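Local coordinates for conserved domain protein (Bacillus anthracis, PDB 3FBQ) that is of unknown function but probably folds into two mainly beta domains of the immunoglobulin-like E-set kind that meet across an interface, at residues Ile48-Thr53 with Ser175-Tyr180; Leu76-Ala81 with Val102-His107; Lys114-Trp119 with Ala140-Ser145. All coordinates share one frame; numbering follows the deposited sequence.

Interaction 1: residues Ile48-Thr53 with Ser175-Tyr180; sequences ISDGRT and SFILYY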
loop_
_atom_site.group_PDB
_atom_site.type_symbol
_atom_site.label_atom_id
_atom_site.label_comp_id
_atom_site.label_asym_id
_atom_site.label_seq_id
_atom_site.Cartn_x
_atom_site.Cartn_y
_atom_site.Cartn_z
ATOM N N ILE A 48 3.993 -19.487 -13.228
ATOM C CA ILE A 48 3.199 -20.725 -13.321
ATOM C C ILE A 48 1.824 -20.534 -12.686
ATOM O O ILE A 48 1.645 -19.773 -11.754
ATOM C CB ILE A 48 3.866 -21.862 -12.561
ATOM C CG1 ILE A 48 3.385 -23.253 -13.088
ATOM C CG2 ILE A 48 3.682 -21.688 -11.002
ATOM C CD1 ILE A 48 4.105 -24.437 -12.463
ATOM N N SER A 49 0.854 -21.282 -13.160
ATOM C CA SER A 49 -0.546 -21.101 -12.782
ATOM C C SER A 49 -1.252 -22.439 -12.876
ATOM O O SER A 49 -1.279 -23.132 -13.941
ATOM C CB SER A 49 -1.228 -20.126 -13.722
ATOM O OG SER A 49 -2.610 -20.298 -13.633
ATOM N N ASP A 50 -1.779 -22.797 -11.715
ATOM C CA ASP A 50 -2.548 -24.018 -11.418
ATOM C C ASP A 50 -3.739 -24.038 -12.336
ATOM O O ASP A 50 -4.338 -25.058 -12.492
ATOM C CB ASP A 50 -3.184 -23.876 -9.985
ATOM C CG ASP A 50 -2.643 -24.840 -8.994
ATOM O OD1 ASP A 50 -2.081 -25.843 -9.446
ATOM O OD2 ASP A 50 -2.809 -24.666 -7.750
ATOM N N GLY A 51 -4.175 -22.893 -12.834
ATOM C CA GLY A 51 -5.606 -22.742 -13.091
ATOM C C GLY A 51 -6.301 -22.197 -11.849
ATOM O O GLY A 51 -7.305 -21.440 -11.941
ATOM N N ARG A 52 -5.779 -22.559 -10.678
ATOM C CA ARG A 52 -6.408 -22.103 -9.463
ATOM C C ARG A 52 -5.567 -21.014 -8.867
ATOM O O ARG A 52 -6.092 -19.994 -8.422
ATOM C CB ARG A 52 -6.597 -23.232 -8.442
ATOM C CG ARG A 52 -7.061 -22.784 -7.031
ATOM C CD ARG A 52 -8.325 -21.856 -6.940
ATOM N NE ARG A 52 -9.422 -22.370 -7.757
ATOM C CZ ARG A 52 -10.573 -21.729 -8.005
ATOM N NH1 ARG A 52 -11.483 -22.280 -8.769
ATOM N NH2 ARG A 52 -10.841 -20.545 -7.484
ATOM N N THR A 53 -4.255 -21.271 -8.800
ATOM C CA THR A 53 -3.367 -20.372 -8.103
ATOM C C THR A 53 -2.187 -19.953 -9.020
ATOM O O THR A 53 -1.785 -20.708 -9.926
ATOM C CB THR A 53 -3.050 -20.798 -6.604
ATOM O OG1 THR A 53 -1.671 -20.605 -6.347
ATOM C CG2 THR A 53 -3.383 -22.216 -6.236
ATOM N N SER A 175 1.477 -30.835 -9.040
ATOM C CA SER A 175 0.814 -30.672 -7.748
ATOM C C SER A 175 -0.643 -31.081 -7.880
ATOM O O SER A 175 -1.132 -31.377 -8.973
ATOM C CB SER A 175 0.940 -29.221 -7.268
ATOM O OG SER A 175 0.144 -28.361 -8.092
ATOM N N PHE A 176 -1.318 -31.172 -6.739
ATOM C CA PHE A 176 -2.771 -31.461 -6.728
ATOM C C PHE A 176 -3.504 -30.697 -5.655
ATOM O O PHE A 176 -2.931 -30.423 -4.618
ATOM C CB PHE A 176 -3.051 -32.974 -6.648
ATOM C CG PHE A 176 -2.929 -33.559 -5.266
ATOM C CD1 PHE A 176 -1.808 -34.304 -4.910
ATOM C CD2 PHE A 176 -3.932 -33.407 -4.339
ATOM C CE1 PHE A 176 -1.686 -34.897 -3.647
ATOM C CE2 PHE A 176 -3.801 -33.947 -3.072
ATOM C CZ PHE A 176 -2.690 -34.725 -2.735
ATOM N N ILE A 177 -4.776 -30.395 -5.854
ATOM C CA ILE A 177 -5.557 -29.509 -4.918
ATOM C C ILE A 177 -6.767 -30.144 -4.269
ATOM O O ILE A 177 -7.579 -30.742 -4.936
ATOM C CB ILE A 177 -6.067 -28.266 -5.645
ATOM C CG1 ILE A 177 -4.910 -27.520 -6.334
ATOM C CG2 ILE A 177 -6.824 -27.368 -4.690
ATOM C CD1 ILE A 177 -5.397 -26.501 -7.292
ATOM N N LEU A 178 -6.892 -30.022 -2.961
ATOM C CA LEU A 178 -8.149 -30.448 -2.294
ATOM C C LEU A 178 -9.059 -29.262 -1.910
ATOM O O LEU A 178 -8.684 -28.418 -1.096
ATOM C CB LEU A 178 -7.873 -31.319 -1.064
ATOM C CG LEU A 178 -7.090 -32.615 -1.338
ATOM C CD1 LEU A 178 -6.855 -33.318 -0.040
ATOM C CD2 LEU A 178 -7.693 -33.570 -2.355
ATOM N N TYR A 179 -10.242 -29.212 -2.502
ATOM C CA TYR A 179 -11.217 -28.232 -2.118
ATOM C C TYR A 179 -12.180 -28.805 -1.098
ATOM O O TYR A 179 -12.731 -29.889 -1.249
ATOM C CB TYR A 179 -12.040 -27.888 -3.304
ATOM C CG TYR A 179 -11.299 -27.221 -4.396
ATOM C CD1 TYR A 179 -11.205 -25.815 -4.451
ATOM C CD2 TYR A 179 -10.729 -27.987 -5.457
ATOM C CE1 TYR A 179 -10.575 -25.193 -5.483
ATOM C CE2 TYR A 179 -10.080 -27.348 -6.525
ATOM C CZ TYR A 179 -10.015 -25.955 -6.522
ATOM O OH TYR A 179 -9.381 -25.322 -7.560
ATOM N N TYR A 180 -12.451 -28.031 -0.081
ATOM C CA TYR A 180 -13.350 -28.511 0.931
ATOM C C TYR A 180 -13.823 -27.383 1.890
ATOM O O TYR A 180 -13.457 -26.210 1.715
ATOM C CB TYR A 180 -12.624 -29.609 1.676
ATOM C CG TYR A 180 -11.512 -29.047 2.510
ATOM C CD1 TYR A 180 -10.261 -28.743 1.948
ATOM C CD2 TYR A 180 -11.715 -28.791 3.880
ATOM C CE1 TYR A 180 -9.240 -28.196 2.749
ATOM C CE2 TYR A 180 -10.697 -28.253 4.691
ATOM C CZ TYR A 180 -9.482 -27.960 4.124
ATOM O OH TYR A 180 -8.519 -27.470 4.949
#
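Arg52 NE donates a hydrogen bond to Tyr179 OH, at 3.0 Å and with an N-H...O angle of 138°. The bond is somewhat bent, and the phenol oxygen sits tilted out of the guanidinium plane. NE lies at the edge of the Tyr179 ring, in its plane. The guanidinium and ring planes are almost perpendicular, 87° apart. The arginine chain is bent at chi2 and chi3, and its CG passes 3.5 Å from Tyr179 OH. The rest of the guanidinium binds elsewhere: NH2 to the carbonyl of His106 and NH1 to that of Asp108. Together the three oxygens would limit its rotation.

Asp50 and Arg52 belong to the turn of the beta hairpin that joins strands 40-49 and 53-62. The turn is closed by Asp50 N to Thr53 O at 2.8 Å. It meets strand 175-184, and the contact probably joins two domains, the N-terminal strands and the eight-stranded sheet. Ser175, Ile177 and Tyr179 alternate along that strand and all point toward the turn.

Ile177 and Asp50 approach tip to tip, with Ile177 CD1 3.2 Å from Asp50 OD2. The same methyl meets Arg52 CB at 3.7 Å, where the two side chains cross at about a right angle. Ile177 CG2 sits over one face of the Tyr179 ring, offset toward the rim. Ser175 OG has a weak hydrogen bond to Tyr24 OH.

Interaction 2: residues Leu76-Ala81 with Val102-His107; sequences LDIMDA and VTTTHH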
loop_
_atom_site.group_PDB
_atom_site.type_symbol
_atom_site.label_atom_id
_atom_site.label_comp_id
_atom_site.label_asym_id
_atom_site.label_seq_id
_atom_site.Cartn_x
_atom_site.Cartn_y
_atom_site.Cartn_z
ATOM N N LEU A 76 0.035 -8.229 -5.981
ATOM C CA LEU A 76 -0.115 -9.002 -7.156
ATOM C C LEU A 76 -1.633 -9.087 -7.264
ATOM O O LEU A 76 -2.290 -9.394 -6.274
ATOM C CB LEU A 76 0.516 -10.375 -6.957
ATOM C CG LEU A 76 0.517 -11.300 -8.165
ATOM C CD1 LEU A 76 1.236 -10.657 -9.352
ATOM C CD2 LEU A 76 1.082 -12.749 -7.875
ATOM N N ASP A 77 -2.200 -8.796 -8.438
ATOM C CA ASP A 77 -3.642 -8.767 -8.604
ATOM C C ASP A 77 -4.074 -9.484 -9.839
ATOM O O ASP A 77 -3.560 -9.252 -10.933
ATOM C CB ASP A 77 -4.091 -7.338 -8.720
ATOM C CG ASP A 77 -3.937 -6.581 -7.406
ATOM O OD1 ASP A 77 -4.462 -7.075 -6.379
ATOM O OD2 ASP A 77 -3.295 -5.494 -7.404
ATOM N N ILE A 78 -5.024 -10.376 -9.673
ATOM C CA ILE A 78 -5.607 -11.047 -10.799
ATOM C C ILE A 78 -6.847 -10.265 -11.294
ATOM O O ILE A 78 -7.779 -9.981 -10.544
ATOM C CB ILE A 78 -5.982 -12.450 -10.363
ATOM C CG1 ILE A 78 -4.721 -13.185 -10.022
ATOM C CG2 ILE A 78 -6.795 -13.192 -11.440
ATOM C CD1 ILE A 78 -4.930 -14.541 -9.390
ATOM N N MET A 79 -6.845 -9.914 -12.563
ATOM C CA MET A 79 -8.018 -9.370 -13.213
ATOM C C MET A 79 -9.149 -10.382 -13.144
ATOM O O MET A 79 -8.914 -11.599 -13.377
ATOM C CB MET A 79 -7.638 -9.068 -14.638
ATOM C CG MET A 79 -6.444 -8.019 -14.773
ATOM S SD MET A 79 -6.339 -6.593 -13.534
ATOM C CE MET A 79 -5.164 -7.231 -12.325
ATOM N N ASP A 80 -10.366 -9.922 -12.782
ATOM C CA ASP A 80 -11.573 -10.773 -12.791
ATOM C C ASP A 80 -11.428 -11.964 -11.844
ATOM O O ASP A 80 -12.044 -13.036 -12.033
ATOM C CB ASP A 80 -11.763 -11.373 -14.171
ATOM C CG ASP A 80 -12.696 -10.586 -15.064
ATOM O OD1 ASP A 80 -13.893 -10.453 -14.707
ATOM O OD2 ASP A 80 -12.263 -10.177 -16.177
ATOM N N ALA A 81 -10.557 -11.819 -10.847
ATOM C CA ALA A 81 -10.515 -12.772 -9.741
ATOM C C ALA A 81 -11.872 -12.552 -9.143
ATOM O O ALA A 81 -12.407 -11.412 -9.185
ATOM C CB ALA A 81 -9.453 -12.389 -8.755
ATOM N N VAL A 102 5.740 -14.704 -4.747
ATOM C CA VAL A 102 4.346 -14.340 -4.406
ATOM C C VAL A 102 3.291 -15.267 -5.087
ATOM O O VAL A 102 3.436 -15.680 -6.270
ATOM C CB VAL A 102 3.995 -12.809 -4.399
ATOM C CG1 VAL A 102 5.109 -11.856 -4.951
ATOM C CG2 VAL A 102 2.720 -12.596 -5.040
ATOM N N THR A 103 2.242 -15.546 -4.332
ATOM C CA THR A 103 1.266 -16.560 -4.632
ATOM C C THR A 103 -0.100 -15.902 -4.610
ATOM O O THR A 103 -0.427 -15.311 -3.619
ATOM C CB THR A 103 1.309 -17.505 -3.420
ATOM O OG1 THR A 103 2.288 -18.480 -3.679
ATOM C CG2 THR A 103 -0.003 -18.172 -3.074
ATOM N N THR A 104 -0.929 -16.011 -5.640
ATOM C CA THR A 104 -2.320 -15.547 -5.489
ATOM C C THR A 104 -3.363 -16.614 -5.910
ATOM O O THR A 104 -3.198 -17.286 -6.921
ATOM C CB THR A 104 -2.519 -14.235 -6.223
ATOM O OG1 THR A 104 -1.439 -13.375 -5.872
ATOM C CG2 THR A 104 -3.830 -13.570 -5.836
ATOM N N THR A 105 -4.416 -16.767 -5.119
ATOM C CA THR A 105 -5.452 -17.726 -5.401
ATOM C C THR A 105 -6.759 -16.986 -5.666
ATOM O O THR A 105 -7.232 -16.243 -4.800
ATOM C CB THR A 105 -5.586 -18.723 -4.219
ATOM O OG1 THR A 105 -4.308 -19.336 -4.084
ATOM C CG2 THR A 105 -6.537 -19.814 -4.526
ATOM N N HIS A 106 -7.345 -17.177 -6.840
ATOM C CA HIS A 106 -8.602 -16.542 -7.112
ATOM C C HIS A 106 -9.770 -17.471 -6.604
ATOM O O HIS A 106 -9.522 -18.651 -6.331
ATOM C CB HIS A 106 -8.673 -16.235 -8.583
ATOM C CG HIS A 106 -9.080 -17.411 -9.406
ATOM N ND1 HIS A 106 -8.173 -18.224 -10.044
ATOM C CD2 HIS A 106 -10.300 -17.923 -9.682
ATOM C CE1 HIS A 106 -8.814 -19.178 -10.689
ATOM N NE2 HIS A 106 -10.109 -19.013 -10.495
ATOM N N HIS A 107 -10.982 -16.937 -6.400
ATOM C CA HIS A 107 -12.156 -17.739 -5.957
ATOM C C HIS A 107 -13.317 -17.607 -6.941
ATOM O O HIS A 107 -14.495 -17.566 -6.606
ATOM C CB HIS A 107 -12.588 -17.390 -4.540
ATOM C CG HIS A 107 -11.458 -17.396 -3.580
ATOM N ND1 HIS A 107 -11.176 -16.330 -2.741
ATOM C CD2 HIS A 107 -10.486 -18.315 -3.368
ATOM C CE1 HIS A 107 -10.105 -16.614 -2.023
ATOM N NE2 HIS A 107 -9.652 -17.801 -2.408
#
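His106 meets Ala81 through its CB, not through its imidazole: the His106 and Ala81 CB atoms are 3.9 Å apart. The ring is held from outside the contact, where NE2 is hydrogen-bonded to the carbonyl of Asn110. The next flat group, the His107 ring, has Thr105 O over one face, 3.7 Å above the plane and offset toward the rim. Its NE2 has a weak bond to Ser85 OG.

The other contacts are mostly aliphatic. Leu76 CD2 is 3.3 Å from Val102 CG2 and equally far from Thr104 OG1, so the leucine tip reaches both residues. Thr104 OG1 is anti to the carbonyl carbon (chi1 -47°) and turns to Leu76. Its CG2 instead meets Ile78 CD1 at 3.8 Å, as the two side chains slide past each other in opposite directions. Ile78 CD1 also comes within 4.2 Å of His106 CB. Past Ile78 a type II turn, closed by a weak bond from Ala81 N to Ile78 O, brings Ala81 round to His106.

The strand axes are 7.8 Å apart and 25° from parallel. The strands belong to different sheets packed face to face, a beta sandwich. His136 of the second subunit packs on Thr104 and has a weak hydrogen bond to Asp77 OD1.

Backbone bonds run within the sheets, such as Asp77 to Arg118 and Thr104 to Leu54. Between the two segments there are no hydrogen bonds, so the sheets are held here mainly by apolar packing, with the Thr104 hydroxyl against Leu76.

Interaction 3: residues Lys114-Trp119 with Ala140-Ser145; sequences KVNFRW and ALTVKS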
loop_
_atom_site.group_PDB
_atom_site.type_symbol
_atom_site.label_atom_id
_atom_site.label_comp_id
_atom_site.label_asym_id
_atom_site.label_seq_id
_atom_site.Cartn_x
_atom_site.Cartn_y
_atom_site.Cartn_z
ATOM N N LYS A 114 -6.416 -18.733 -18.926
ATOM C CA LYS A 114 -5.454 -17.636 -18.953
ATOM C C LYS A 114 -5.665 -16.796 -17.693
ATOM O O LYS A 114 -6.776 -16.470 -17.378
ATOM C CB LYS A 114 -5.623 -16.812 -20.256
ATOM C CG LYS A 114 -4.982 -17.537 -21.474
ATOM C CD LYS A 114 -5.554 -17.118 -22.848
ATOM C CE LYS A 114 -4.947 -17.977 -24.015
ATOM N NZ LYS A 114 -5.456 -17.699 -25.449
ATOM N N VAL A 115 -4.612 -16.510 -16.938
ATOM C CA VAL A 115 -4.702 -15.589 -15.812
ATOM C C VAL A 115 -4.015 -14.297 -16.209
ATOM O O VAL A 115 -2.822 -14.302 -16.438
ATOM C CB VAL A 115 -3.947 -16.094 -14.541
ATOM C CG1 VAL A 115 -3.993 -15.023 -13.413
ATOM C CG2 VAL A 115 -4.511 -17.378 -14.028
ATOM N N ASN A 116 -4.757 -13.201 -16.272
ATOM C CA ASN A 116 -4.177 -11.878 -16.460
ATOM C C ASN A 116 -3.858 -11.270 -15.130
ATOM O O ASN A 116 -4.724 -11.103 -14.264
ATOM C CB ASN A 116 -5.156 -10.986 -17.212
ATOM C CG ASN A 116 -5.762 -11.705 -18.424
ATOM O OD1 ASN A 116 -5.049 -11.994 -19.408
ATOM N ND2 ASN A 116 -7.090 -11.993 -18.378
ATOM N N PHE A 117 -2.622 -10.911 -14.902
ATOM C CA PHE A 117 -2.394 -10.306 -13.582
ATOM C C PHE A 117 -1.568 -9.033 -13.660
ATOM O O PHE A 117 -0.967 -8.801 -14.708
ATOM C CB PHE A 117 -1.766 -11.328 -12.661
ATOM C CG PHE A 117 -0.446 -11.745 -13.118
ATOM C CD1 PHE A 117 0.681 -11.101 -12.654
ATOM C CD2 PHE A 117 -0.320 -12.743 -14.108
ATOM C CE1 PHE A 117 1.946 -11.476 -13.092
ATOM C CE2 PHE A 117 0.963 -13.151 -14.577
ATOM C CZ PHE A 117 2.098 -12.525 -14.044
ATOM N N ARG A 118 -1.555 -8.222 -12.593
ATOM C CA ARG A 118 -0.627 -7.080 -12.560
ATOM C C ARG A 118 0.072 -7.115 -11.265
ATOM O O ARG A 118 -0.556 -7.207 -10.180
ATOM C CB ARG A 118 -1.268 -5.682 -12.770
ATOM C CG ARG A 118 -2.489 -5.716 -13.710
ATOM C CD ARG A 118 -2.600 -4.680 -14.847
ATOM N NE ARG A 118 -2.842 -3.314 -14.373
ATOM C CZ ARG A 118 -3.202 -2.253 -15.123
ATOM N NH1 ARG A 118 -3.414 -2.354 -16.445
ATOM N NH2 ARG A 118 -3.357 -1.060 -14.533
ATOM N N TRP A 119 1.386 -7.040 -11.353
ATOM C CA TRP A 119 2.207 -6.874 -10.156
ATOM C C TRP A 119 2.637 -5.416 -10.032
ATOM O O TRP A 119 3.459 -4.931 -10.798
ATOM C CB TRP A 119 3.414 -7.824 -10.199
ATOM C CG TRP A 119 4.027 -8.006 -8.874
ATOM C CD1 TRP A 119 3.402 -7.882 -7.664
ATOM C CD2 TRP A 119 5.385 -8.335 -8.592
ATOM N NE1 TRP A 119 4.288 -8.121 -6.641
ATOM C CE2 TRP A 119 5.516 -8.386 -7.173
ATOM C CE3 TRP A 119 6.517 -8.592 -9.395
ATOM C CZ2 TRP A 119 6.716 -8.695 -6.545
ATOM C CZ3 TRP A 119 7.706 -8.929 -8.779
ATOM C CH2 TRP A 119 7.807 -8.967 -7.361
ATOM N N ALA A 140 2.619 -6.082 -16.051
ATOM C CA ALA A 140 1.263 -6.427 -16.509
ATOM C C ALA A 140 1.384 -7.583 -17.498
ATOM O O ALA A 140 1.865 -7.395 -18.597
ATOM C CB ALA A 140 0.647 -5.234 -17.203
ATOM N N LEU A 141 0.941 -8.775 -17.159
ATOM C CA LEU A 141 1.100 -9.848 -18.139
ATOM C C LEU A 141 0.066 -10.974 -17.979
ATOM O O LEU A 141 -0.554 -11.113 -16.935
ATOM C CB LEU A 141 2.574 -10.333 -18.147
ATOM C CG LEU A 141 3.189 -10.558 -16.768
ATOM C CD1 LEU A 141 3.298 -12.003 -16.639
ATOM C CD2 LEU A 141 4.578 -9.971 -16.618
ATOM N N THR A 142 -0.197 -11.769 -18.996
ATOM C CA THR A 142 -1.186 -12.831 -18.736
ATOM C C THR A 142 -0.481 -14.209 -18.907
ATOM O O THR A 142 0.352 -14.371 -19.799
ATOM C CB THR A 142 -2.385 -12.666 -19.640
ATOM O OG1 THR A 142 -2.054 -13.166 -20.911
ATOM C CG2 THR A 142 -2.683 -11.169 -19.899
ATOM N N VAL A 143 -0.791 -15.185 -18.053
ATOM C CA VAL A 143 -0.183 -16.516 -18.180
ATOM C C VAL A 143 -1.208 -17.626 -18.533
ATOM O O VAL A 143 -2.281 -17.664 -17.966
ATOM C CB VAL A 143 0.583 -16.922 -16.881
ATOM C CG1 VAL A 143 -0.396 -17.157 -15.767
ATOM C CG2 VAL A 143 1.399 -18.165 -17.092
ATOM N N LYS A 144 -0.842 -18.497 -19.469
ATOM C CA LYS A 144 -1.575 -19.737 -19.693
ATOM C C LYS A 144 -1.354 -20.724 -18.553
ATOM O O LYS A 144 -0.218 -20.990 -18.159
ATOM C CB LYS A 144 -1.163 -20.369 -21.024
ATOM C CG LYS A 144 -2.161 -21.381 -21.564
ATOM C CD LYS A 144 -1.838 -21.761 -23.000
ATOM C CE LYS A 144 -2.342 -23.156 -23.329
ATOM N NZ LYS A 144 -3.691 -23.126 -23.959
ATOM N N SER A 145 -2.448 -21.263 -18.026
ATOM C CA SER A 145 -2.383 -22.240 -16.942
ATOM C C SER A 145 -1.958 -23.606 -17.426
ATOM O O SER A 145 -2.363 -24.043 -18.486
ATOM C CB SER A 145 -3.764 -22.412 -16.347
ATOM O OG SER A 145 -4.243 -21.219 -15.750
#
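Val115 and Val143 form a hydrogen-bonded antiparallel pair. Val115 N reaches Val143 O at 2.8 Å, and Val143 N reaches Val115 O at 2.7 Å. Phe117 and Leu141 form the second such pair, with Phe117 N to Leu141 O at 2.9 Å and Leu141 N to Phe117 O at 3.1 Å. There are two weaker CA-H...O contacts, one between the pairs, Thr142 CA to Val115 O, and one beyond them, Lys114 CA to Val143 O. Together they zip the hairpin of strands 114-126 and 131-144.

Apolar contacts fill one face. Val115 CB lies 3.9 Å from Val143 CG1. The Phe117 and Leu141 side chains lie side by side, pointing the same way. Phe117 chi1 of 64° puts CG between backbone N and carbonyl carbon; one face of the ring lies over Leu141 O. This face packs on Ser49, Leu54 and Ile56 of the opposing sheet.

On the other face Arg118 CD meets Ala140 CB at 4.0 Å. Lys114 NZ and Lys144 NZ are 5.9 Å apart, and like charges there may mildly repel.

The hairpin is thus amphipathic: backbone bonds set its register, and mostly apolar residues turn one face inward while the lysines and Arg118 face solvent.

In the fold
Interaction 1 closes a long loop of the chain, and interactions 2 and 3 follow one another inside it. Interactions 2 and 3 have centres about 9 Å apart and share the three-stranded sheet, where strands 71-78 and 114-126 are neighbours. Interaction 3 lies within that sheet, while interaction 2 spans from it to the five-stranded sheet. The centre of interaction 1 is about 12 Å from that of interaction 2 and about 16 Å from that of interaction 3. It joins one end of the sandwich to the eight-stranded C-terminal sheet. Arg52 with His106 and Ser49 with Ser145 link it to the other two by probable hydrogen bonds, tying the probable domain interface to the N-terminal sandwich.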